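Local coordinates for protein putative glycosidase ph117-related (Bacteroides thetaiotaomicron, PDB 5A7V) that probably acts on beta-mannosidic linkages as a GH130 family glycoside phosphorylase or hydrolase and binds mannose in a central pocket, at residues W229-V234 and S268-C273. Sequence-based numbering, arbitrary orientation.
Sequences WGEEHV and SQLTEC. With MAN (alpha-D-mannopyranose), chain E.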
loop_
_atom_site.group_PDB
_atom_site.type_symbol
_atom_site.label_atom_id
_atom_site.label_comp_id
_atom_site.label_asym_id
_atom_site.label_seq_id
_atom_site.Cartn_x
_atom_site.Cartn_y
_atom_site.Cartn_z
ATOM N N TRP A 229 -3.227 9.768 -4.020
ATOM C CA TRP A 229 -3.786 8.548 -4.534
ATOM C C TRP A 229 -3.406 8.345 -5.993
ATOM O O TRP A 229 -3.082 9.308 -6.683
ATOM C CB TRP A 229 -5.335 8.552 -4.314
ATOM C CG TRP A 229 -6.024 9.596 -5.106
ATOM C CD1 TRP A 229 -6.235 10.902 -4.734
ATOM C CD2 TRP A 229 -6.608 9.445 -6.395
ATOM N NE1 TRP A 229 -6.883 11.585 -5.724
ATOM C CE2 TRP A 229 -7.104 10.731 -6.782
ATOM C CE3 TRP A 229 -6.670 8.386 -7.320
ATOM C CZ2 TRP A 229 -7.735 10.952 -7.999
ATOM C CZ3 TRP A 229 -7.280 8.626 -8.543
ATOM C CH2 TRP A 229 -7.787 9.911 -8.881
ATOM N N GLY A 230 -3.503 7.108 -6.452
ATOM C CA GLY A 230 -3.352 6.778 -7.857
ATOM C C GLY A 230 -2.332 5.712 -8.147
ATOM O O GLY A 230 -1.479 5.416 -7.330
ATOM N N GLU A 231 -2.503 5.172 -9.340
ATOM C CA GLU A 231 -1.631 4.112 -9.892
ATOM C C GLU A 231 -0.705 4.617 -11.031
ATOM O O GLU A 231 0.531 4.428 -10.989
ATOM C CB GLU A 231 -2.513 2.948 -10.361
ATOM C CG GLU A 231 -1.795 1.783 -10.997
ATOM C CD GLU A 231 -2.698 0.761 -11.643
ATOM O OE1 GLU A 231 -3.872 1.029 -11.975
ATOM O OE2 GLU A 231 -2.215 -0.379 -11.838
ATOM N N GLU A 232 -1.312 5.185 -12.069
ATOM C CA GLU A 232 -0.557 5.631 -13.252
ATOM C C GLU A 232 0.148 6.989 -13.079
ATOM O O GLU A 232 1.049 7.331 -13.827
ATOM C CB GLU A 232 -1.476 5.711 -14.471
ATOM C CG GLU A 232 -2.090 4.379 -14.882
ATOM C CD GLU A 232 -3.166 4.465 -15.974
ATOM O OE1 GLU A 232 -3.368 5.525 -16.564
ATOM O OE2 GLU A 232 -3.808 3.454 -16.237
ATOM N N HIS A 233 -0.358 7.794 -12.155
ATOM C CA HIS A 233 0.193 9.104 -11.751
ATOM C C HIS A 233 -0.157 9.282 -10.278
ATOM O O HIS A 233 -1.080 8.579 -9.780
ATOM C CB HIS A 233 -0.434 10.276 -12.523
ATOM C CG HIS A 233 -0.386 10.108 -13.991
ATOM N ND1 HIS A 233 0.674 10.531 -14.770
ATOM C CD2 HIS A 233 -1.271 9.506 -14.819
ATOM C CE1 HIS A 233 0.433 10.180 -16.026
ATOM N NE2 HIS A 233 -0.732 9.549 -16.074
ATOM N N VAL A 234 0.570 10.174 -9.614
ATOM C CA VAL A 234 0.170 10.593 -8.258
ATOM C C VAL A 234 -0.756 11.806 -8.352
ATOM O O VAL A 234 -0.377 12.847 -8.894
ATOM C CB VAL A 234 1.388 10.894 -7.352
ATOM C CG1 VAL A 234 0.954 11.404 -5.997
ATOM C CG2 VAL A 234 2.263 9.642 -7.257
ATOM N N SER A 268 8.932 4.274 -14.143
ATOM C CA SER A 268 8.852 4.686 -15.535
ATOM C C SER A 268 7.563 4.298 -16.248
ATOM O O SER A 268 7.276 4.831 -17.322
ATOM C CB SER A 268 10.093 4.197 -16.293
ATOM O OG SER A 268 10.364 2.853 -15.949
ATOM N N GLN A 269 6.826 3.313 -15.710
ATOM C CA GLN A 269 5.504 2.958 -16.217
ATOM C C GLN A 269 4.386 3.367 -15.260
ATOM O O GLN A 269 3.313 3.787 -15.727
ATOM C CB GLN A 269 5.431 1.449 -16.516
ATOM C CG GLN A 269 4.175 1.027 -17.265
ATOM C CD GLN A 269 4.320 -0.387 -17.855
ATOM O OE1 GLN A 269 5.406 -0.765 -18.269
ATOM N NE2 GLN A 269 3.280 -1.149 -17.820
ATOM N N LEU A 270 4.631 3.229 -13.942
ATOM C CA LEU A 270 3.616 3.599 -12.904
ATOM C C LEU A 270 4.365 4.267 -11.769
ATOM O O LEU A 270 5.545 3.956 -11.487
ATOM C CB LEU A 270 2.922 2.364 -12.342
ATOM C CG LEU A 270 2.151 1.491 -13.287
ATOM C CD1 LEU A 270 1.675 0.228 -12.549
ATOM C CD2 LEU A 270 0.992 2.197 -13.943
ATOM N N THR A 271 3.629 5.167 -11.097
ATOM C CA THR A 271 4.014 5.775 -9.796
ATOM C C THR A 271 2.798 5.605 -8.873
ATOM O O THR A 271 1.883 6.452 -8.882
ATOM C CB THR A 271 4.388 7.295 -9.917
ATOM O OG1 THR A 271 3.328 7.972 -10.602
ATOM C CG2 THR A 271 5.677 7.500 -10.712
ATOM N N GLU A 272 2.774 4.525 -8.131
ATOM C CA GLU A 272 1.552 4.073 -7.465
ATOM C C GLU A 272 1.724 4.209 -5.962
ATOM O O GLU A 272 2.640 3.699 -5.339
ATOM C CB GLU A 272 1.281 2.610 -7.807
ATOM C CG GLU A 272 0.043 2.048 -7.079
ATOM C CD GLU A 272 -0.494 0.765 -7.640
ATOM O OE1 GLU A 272 0.274 0.076 -8.405
ATOM O OE2 GLU A 272 -1.673 0.447 -7.389
ATOM N N CYS A 273 0.810 4.973 -5.357
ATOM C CA CYS A 273 0.889 5.296 -3.908
ATOM C C CYS A 273 1.037 4.050 -3.064
ATOM O O CYS A 273 0.418 3.042 -3.342
ATOM C CB CYS A 273 -0.318 6.151 -3.506
ATOM S SG CYS A 273 -0.329 7.785 -4.299
HETATM C C1 MAN E . -1.283 -3.059 -9.400
HETATM C C2 MAN E . -1.284 -2.935 -7.861
HETATM C C3 MAN E . -1.424 -4.247 -7.066
HETATM C C4 MAN E . -0.551 -5.362 -7.671
HETATM C C5 MAN E . 0.219 -4.907 -8.925
HETATM C C6 MAN E . 0.959 -6.072 -9.621
HETATM O O1 MAN E . -0.572 -1.887 -10.080
HETATM O O2 MAN E . -2.384 -2.068 -7.550
HETATM O O3 MAN E . -2.752 -4.732 -7.041
HETATM O O4 MAN E . 0.302 -5.799 -6.633
HETATM O O5 MAN E . -0.768 -4.335 -9.840
HETATM O O6 MAN E . 0.003 -7.036 -10.083
#
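One wall of the mannose pocket is built where segment 229-234, the end of strand 225-229 and the loop leading to the antiparallel strand 235-239, lies against the start of strand 270-280, and from it Glu231 and Glu272 reach side by side to the sugar. Both have CG anti to the backbone N (chi1 178° and 177°) and extended chains, which carries the two carboxylates the same way, their planes 40° apart. Glu272 grips the mannose with both oxygens: OE2 accepts from O2 at 2.6 Å, and OE1 lies 2.7 Å from O1. Glu231 OE2 is 2.8 Å from the same O1, whose single proton could serve either acid. OE2 of Glu231 and OE1 of Glu272 stay 4.3 Å apart, like charges with the O1 hydroxyl between them. Ser204 also bonds Glu272 OE2, while Asp146, Asn78, Tyr306 and Asp367 bind the mannose from other parts of the chain. In the five-bladed beta-propeller of GH130 enzymes the active site lies in such a central pocket, and these acids line it here. Beneath the carboxylates the backbones are pinned by Cys273 N, which donates to Gly230 O at 3.1 Å; the CA-H of Glu272 points to the same oxygen. A weak, bent bond from Thr271 N to Glu231 O follows. Gly230 turns the chain at a positive phi that glycine adopts easily. Leu270 lies beside this turn: CB packs on Glu231 O, CD2 against Glu232 CA at 3.8 Å, and CD1 lies 4.0 Å from both Glu231 OE2 and mannose O1. On the side away from the sugar, Val234 CG2 meets Thr271 O at 3.6 Å, and Cys273 SG sits over the backbone of Trp229.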